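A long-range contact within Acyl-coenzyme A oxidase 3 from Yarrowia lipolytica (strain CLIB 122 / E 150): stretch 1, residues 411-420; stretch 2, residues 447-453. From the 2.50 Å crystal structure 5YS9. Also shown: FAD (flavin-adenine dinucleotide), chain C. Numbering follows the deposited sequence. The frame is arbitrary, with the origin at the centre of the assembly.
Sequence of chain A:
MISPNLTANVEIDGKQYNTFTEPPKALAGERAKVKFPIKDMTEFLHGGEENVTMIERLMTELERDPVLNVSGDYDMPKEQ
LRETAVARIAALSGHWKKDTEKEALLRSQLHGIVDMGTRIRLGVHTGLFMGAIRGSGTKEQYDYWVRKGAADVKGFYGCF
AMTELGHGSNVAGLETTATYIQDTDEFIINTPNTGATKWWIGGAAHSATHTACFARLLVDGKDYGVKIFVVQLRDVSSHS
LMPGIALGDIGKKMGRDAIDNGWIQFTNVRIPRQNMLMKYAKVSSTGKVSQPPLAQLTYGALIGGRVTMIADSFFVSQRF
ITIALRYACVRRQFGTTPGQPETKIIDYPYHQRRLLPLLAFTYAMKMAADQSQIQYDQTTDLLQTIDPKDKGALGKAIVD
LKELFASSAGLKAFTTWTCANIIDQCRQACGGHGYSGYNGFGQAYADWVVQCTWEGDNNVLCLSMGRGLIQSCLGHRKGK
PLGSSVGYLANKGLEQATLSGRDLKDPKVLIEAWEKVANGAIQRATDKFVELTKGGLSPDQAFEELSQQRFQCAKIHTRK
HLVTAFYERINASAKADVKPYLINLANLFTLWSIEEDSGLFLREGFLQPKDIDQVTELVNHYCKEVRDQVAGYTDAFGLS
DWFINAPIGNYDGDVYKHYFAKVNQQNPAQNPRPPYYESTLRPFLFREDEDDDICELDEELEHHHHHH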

# COMPACT_ATOMS: atom_id res chain seq x y z
N LEU A 411 15.05 -11.17 6.84
CA LEU A 411 15.49 -9.83 6.50
C LEU A 411 14.96 -9.37 5.13
O LEU A 411 14.47 -8.25 5.01
CB LEU A 411 17.00 -9.76 6.51
CG LEU A 411 17.78 -9.16 7.69
CD1 LEU A 411 17.05 -8.92 8.95
CD2 LEU A 411 18.99 -10.04 7.99
N LYS A 412 15.09 -10.21 4.11
CA LYS A 412 14.48 -9.94 2.81
C LYS A 412 12.97 -9.66 2.97
O LYS A 412 12.50 -8.64 2.47
CB LYS A 412 14.69 -11.08 1.81
CG LYS A 412 14.17 -10.74 0.42
CD LYS A 412 12.73 -11.16 0.19
CE LYS A 412 12.31 -10.83 -1.22
NZ LYS A 412 10.91 -11.27 -1.48
N ALA A 413 12.25 -10.55 3.66
CA ALA A 413 10.80 -10.42 3.79
C ALA A 413 10.42 -9.09 4.39
O ALA A 413 9.70 -8.32 3.77
CB ALA A 413 10.18 -11.54 4.59
N PHE A 414 10.96 -8.83 5.58
CA PHE A 414 10.57 -7.65 6.36
C PHE A 414 11.08 -6.30 5.86
O PHE A 414 10.37 -5.30 6.01
CB PHE A 414 10.87 -7.88 7.86
CG PHE A 414 9.90 -8.84 8.49
CD1 PHE A 414 8.60 -8.44 8.77
CD2 PHE A 414 10.25 -10.18 8.72
CE1 PHE A 414 7.68 -9.33 9.32
CE2 PHE A 414 9.34 -11.09 9.26
CZ PHE A 414 8.05 -10.67 9.56
N THR A 415 12.28 -6.27 5.29
CA THR A 415 12.81 -5.05 4.74
C THR A 415 12.07 -4.71 3.44
O THR A 415 11.87 -3.55 3.12
CB THR A 415 14.37 -5.04 4.56
OG1 THR A 415 14.82 -6.04 3.62
CG2 THR A 415 15.08 -5.20 5.87
N THR A 416 11.65 -5.71 2.68
CA THR A 416 10.84 -5.39 1.51
C THR A 416 9.47 -4.86 1.91
O THR A 416 9.08 -3.80 1.42
CB THR A 416 10.80 -6.50 0.45
OG1 THR A 416 10.29 -7.72 0.99
CG2 THR A 416 12.19 -6.70 -0.07
N TRP A 417 8.77 -5.55 2.81
CA TRP A 417 7.50 -5.03 3.33
C TRP A 417 7.63 -3.63 3.98
O TRP A 417 6.78 -2.76 3.77
CB TRP A 417 6.87 -5.96 4.36
CG TRP A 417 6.05 -7.08 3.85
CD1 TRP A 417 5.20 -7.09 2.74
CD2 TRP A 417 5.95 -8.35 4.43
NE1 TRP A 417 4.60 -8.31 2.63
CE2 TRP A 417 5.02 -9.10 3.66
CE3 TRP A 417 6.55 -8.95 5.55
CZ2 TRP A 417 4.69 -10.42 3.98
CZ3 TRP A 417 6.20 -10.27 5.87
CH2 TRP A 417 5.29 -10.99 5.08
N THR A 418 8.68 -3.45 4.76
CA THR A 418 8.91 -2.19 5.40
C THR A 418 9.13 -1.06 4.39
O THR A 418 8.55 0.01 4.56
CB THR A 418 10.07 -2.28 6.41
OG1 THR A 418 9.65 -3.10 7.50
CG2 THR A 418 10.39 -0.90 6.98
N CYS A 419 9.91 -1.31 3.33
CA CYS A 419 10.10 -0.33 2.29
C CYS A 419 8.75 0.09 1.67
O CYS A 419 8.51 1.27 1.45
CB CYS A 419 11.11 -0.81 1.20
SG CYS A 419 11.33 0.36 -0.20
N ALA A 420 7.88 -0.89 1.43
CA ALA A 420 6.53 -0.62 0.95
C ALA A 420 5.80 0.27 1.92
O ALA A 420 5.20 1.24 1.52
CB ALA A 420 5.76 -1.92 0.68
N ASP A 447 5.74 0.09 -8.46
CA ASP A 447 6.96 -0.58 -8.87
C ASP A 447 7.62 -1.44 -7.78
O ASP A 447 8.11 -2.51 -8.05
CB ASP A 447 7.98 0.41 -9.43
CG ASP A 447 7.56 0.99 -10.75
OD1 ASP A 447 6.59 0.53 -11.35
OD2 ASP A 447 8.20 1.94 -11.21
N TRP A 448 7.65 -0.94 -6.56
CA TRP A 448 8.32 -1.64 -5.47
C TRP A 448 7.72 -2.97 -5.08
O TRP A 448 8.43 -3.90 -4.75
CB TRP A 448 8.47 -0.76 -4.23
CG TRP A 448 9.16 -1.50 -3.11
CD1 TRP A 448 8.57 -2.08 -2.06
CD2 TRP A 448 10.54 -1.81 -3.02
NE1 TRP A 448 9.49 -2.71 -1.29
CE2 TRP A 448 10.72 -2.55 -1.86
CE3 TRP A 448 11.65 -1.50 -3.80
CZ2 TRP A 448 11.96 -2.99 -1.45
CZ3 TRP A 448 12.87 -1.94 -3.40
CH2 TRP A 448 13.03 -2.68 -2.24
N VAL A 449 6.42 -3.04 -5.08
CA VAL A 449 5.65 -4.02 -4.36
C VAL A 449 5.92 -5.47 -4.79
O VAL A 449 5.78 -6.39 -4.00
CB VAL A 449 4.18 -3.58 -4.33
CG1 VAL A 449 3.24 -4.53 -5.01
CG2 VAL A 449 3.75 -3.22 -2.93
N VAL A 450 6.30 -5.67 -6.03
CA VAL A 450 6.59 -7.00 -6.53
C VAL A 450 7.76 -7.66 -5.78
O VAL A 450 7.84 -8.86 -5.74
CB VAL A 450 6.81 -6.99 -8.06
CG1 VAL A 450 7.92 -6.06 -8.47
CG2 VAL A 450 7.05 -8.39 -8.57
N GLN A 451 8.62 -6.86 -5.17
CA GLN A 451 9.78 -7.33 -4.43
C GLN A 451 9.35 -8.26 -3.30
O GLN A 451 10.09 -9.12 -2.88
CB GLN A 451 10.53 -6.16 -3.82
CG GLN A 451 11.21 -5.24 -4.80
CD GLN A 451 12.68 -5.51 -4.92
OE1 GLN A 451 13.11 -6.33 -5.71
NE2 GLN A 451 13.47 -4.82 -4.14
N CYS A 452 8.18 -8.01 -2.76
CA CYS A 452 7.55 -8.91 -1.81
C CYS A 452 7.11 -10.26 -2.38
O CYS A 452 6.97 -11.20 -1.63
CB CYS A 452 6.41 -8.22 -1.09
SG CYS A 452 6.89 -6.66 -0.37
N THR A 453 6.79 -10.32 -3.66
CA THR A 453 6.29 -11.55 -4.24
C THR A 453 7.36 -12.42 -4.90
O THR A 453 7.42 -13.59 -4.65
CB THR A 453 5.11 -11.24 -5.20
OG1 THR A 453 3.97 -10.88 -4.43
CG2 THR A 453 4.74 -12.43 -6.02
PA FAD C . 2.38 -18.94 -5.17
O1A FAD C . 1.36 -19.84 -5.74
O2A FAD C . 3.70 -19.46 -4.76
O5B FAD C . 1.73 -18.31 -3.88
C5B FAD C . 0.52 -17.58 -3.98
C4B FAD C . 0.02 -17.16 -2.61
O4B FAD C . -0.21 -18.31 -1.81
C3B FAD C . 1.06 -16.33 -1.90
O3B FAD C . 0.42 -15.29 -1.18
C2B FAD C . 1.66 -17.26 -0.89
O2B FAD C . 1.93 -16.54 0.30
C1B FAD C . 0.59 -18.30 -0.64
N9A FAD C . 1.28 -19.58 -0.40
C8A FAD C . 1.96 -20.32 -1.28
N7A FAD C . 2.47 -21.41 -0.69
C5A FAD C . 2.13 -21.37 0.60
C6A FAD C . 2.34 -22.22 1.78
N6A FAD C . 3.05 -23.36 1.71
N1A FAD C . 1.81 -21.81 2.94
C2A FAD C . 1.10 -20.68 3.03
N3A FAD C . 0.87 -19.87 2.00
C4A FAD C . 1.34 -20.16 0.79
N1 FAD C . 9.58 -15.66 -12.58
C2 FAD C . 10.59 -16.05 -13.38
O2 FAD C . 10.96 -17.22 -13.34
N3 FAD C . 11.22 -15.23 -14.21
C4 FAD C . 10.89 -13.96 -14.31
O4 FAD C . 11.48 -13.24 -15.09
C4X FAD C . 9.80 -13.45 -13.48
N5 FAD C . 9.42 -12.18 -13.55
C5X FAD C . 8.41 -11.74 -12.79
C6 FAD C . 8.05 -10.43 -12.90
C7 FAD C . 7.02 -9.93 -12.15
C7M FAD C . 6.67 -8.48 -12.29
C8 FAD C . 6.31 -10.82 -11.22
C8M FAD C . 5.18 -10.30 -10.37
C9 FAD C . 6.67 -12.15 -11.09
C9A FAD C . 7.70 -12.64 -11.85
N10 FAD C . 8.09 -13.98 -11.75
C10 FAD C . 9.14 -14.40 -12.58
C1' FAD C . 7.41 -14.93 -10.87
C2' FAD C . 7.70 -14.80 -9.38
O2' FAD C . 9.01 -15.28 -9.15
C3' FAD C . 6.67 -15.64 -8.62
O3' FAD C . 5.42 -15.00 -8.81
C4' FAD C . 6.86 -15.82 -7.11
O4' FAD C . 8.16 -16.28 -6.77
C5' FAD C . 5.92 -16.88 -6.59
O5' FAD C . 4.58 -16.44 -6.73
P FAD C . 3.45 -17.39 -7.31
O1P FAD C . 2.71 -16.59 -8.31
O2P FAD C . 4.06 -18.69 -7.68
O3P FAD C . 2.51 -17.61 -6.05

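Stretch 1 is a segment of a longer helix. Stretch 2 begins as helix, and its later residues keep helical backbone angles. The two bury 396 Å² between them, counting both sides. Thr416 and Cys452 bring their CA atoms to 5.9 Å, and Ala420 and Val449 bring theirs to 6.4 Å.

Two hydrogen bonds cross the contact, and each joins a side-chain nitrogen to a backbone carbonyl. Trp448 NE1 donates to Thr416 O at 2.9 Å. The N-H...O angle is 167°, so the bond is nearly straight. The acceptor lies at the edge of the indole, near its plane, where the N-H points. Thr416 O also accepts the helical bond from Ala420 N at 3.1 Å, so the carbonyl serves both its own helix and the neighbouring stretch. The second bond runs the other way: Lys412 NZ donates to Gln451 O at 2.7 Å. The CA-to-CB bond of Lys412 points sideways, but its long chain brings the ammonium group to stretch 2. A lysine suits this buried place because it has the reach to cross and its charged end finds a carbonyl there.

Two sulfur-aromatic contacts follow. Cys419 points toward stretch 2 with chi1 in t. Its SG sits over one face of Trp448, 3.6 Å from the centroid of the six-membered ring and 3.4 Å from Trp448 CE2. The indole thus uses its edge for a hydrogen bond and its face for packing. Trp448 has the largest area covered by the opposite stretch, 81 Å². In the other contact, Cys452 SG approaches Trp417 CD1 at 3.6 Å, oblique to the ring. Trp417 starts away from stretch 2, but the end of its side chain comes nearer.

Small side chains fill the remaining space. Ala420 CB packs on Trp448 CD1 at 3.9 Å and lies 4.3 Å from Val449 CG2. Ala420 points sideways, and its single methyl still makes apolar contact with both residues. Thr416 points toward stretch 2 with chi1 in p. Its methyl CG2 lies 4.0 Å from Trp448 CZ2 and 4.1 Å from Gln451 CB. Its hydroxyl faces carbonyls of its own helix, with OG1 2.8 Å from Lys412 O and 2.9 Å from Ala413 O. A polar residue can therefore be buried here while its methyl packs across the contact. Cys452 SG lies 3.8 Å from Thr416 OG1, a packing contact.

Stretch 2 also meets the cofactor: Val450 CG2 is 3.2 Å from FAD C8M.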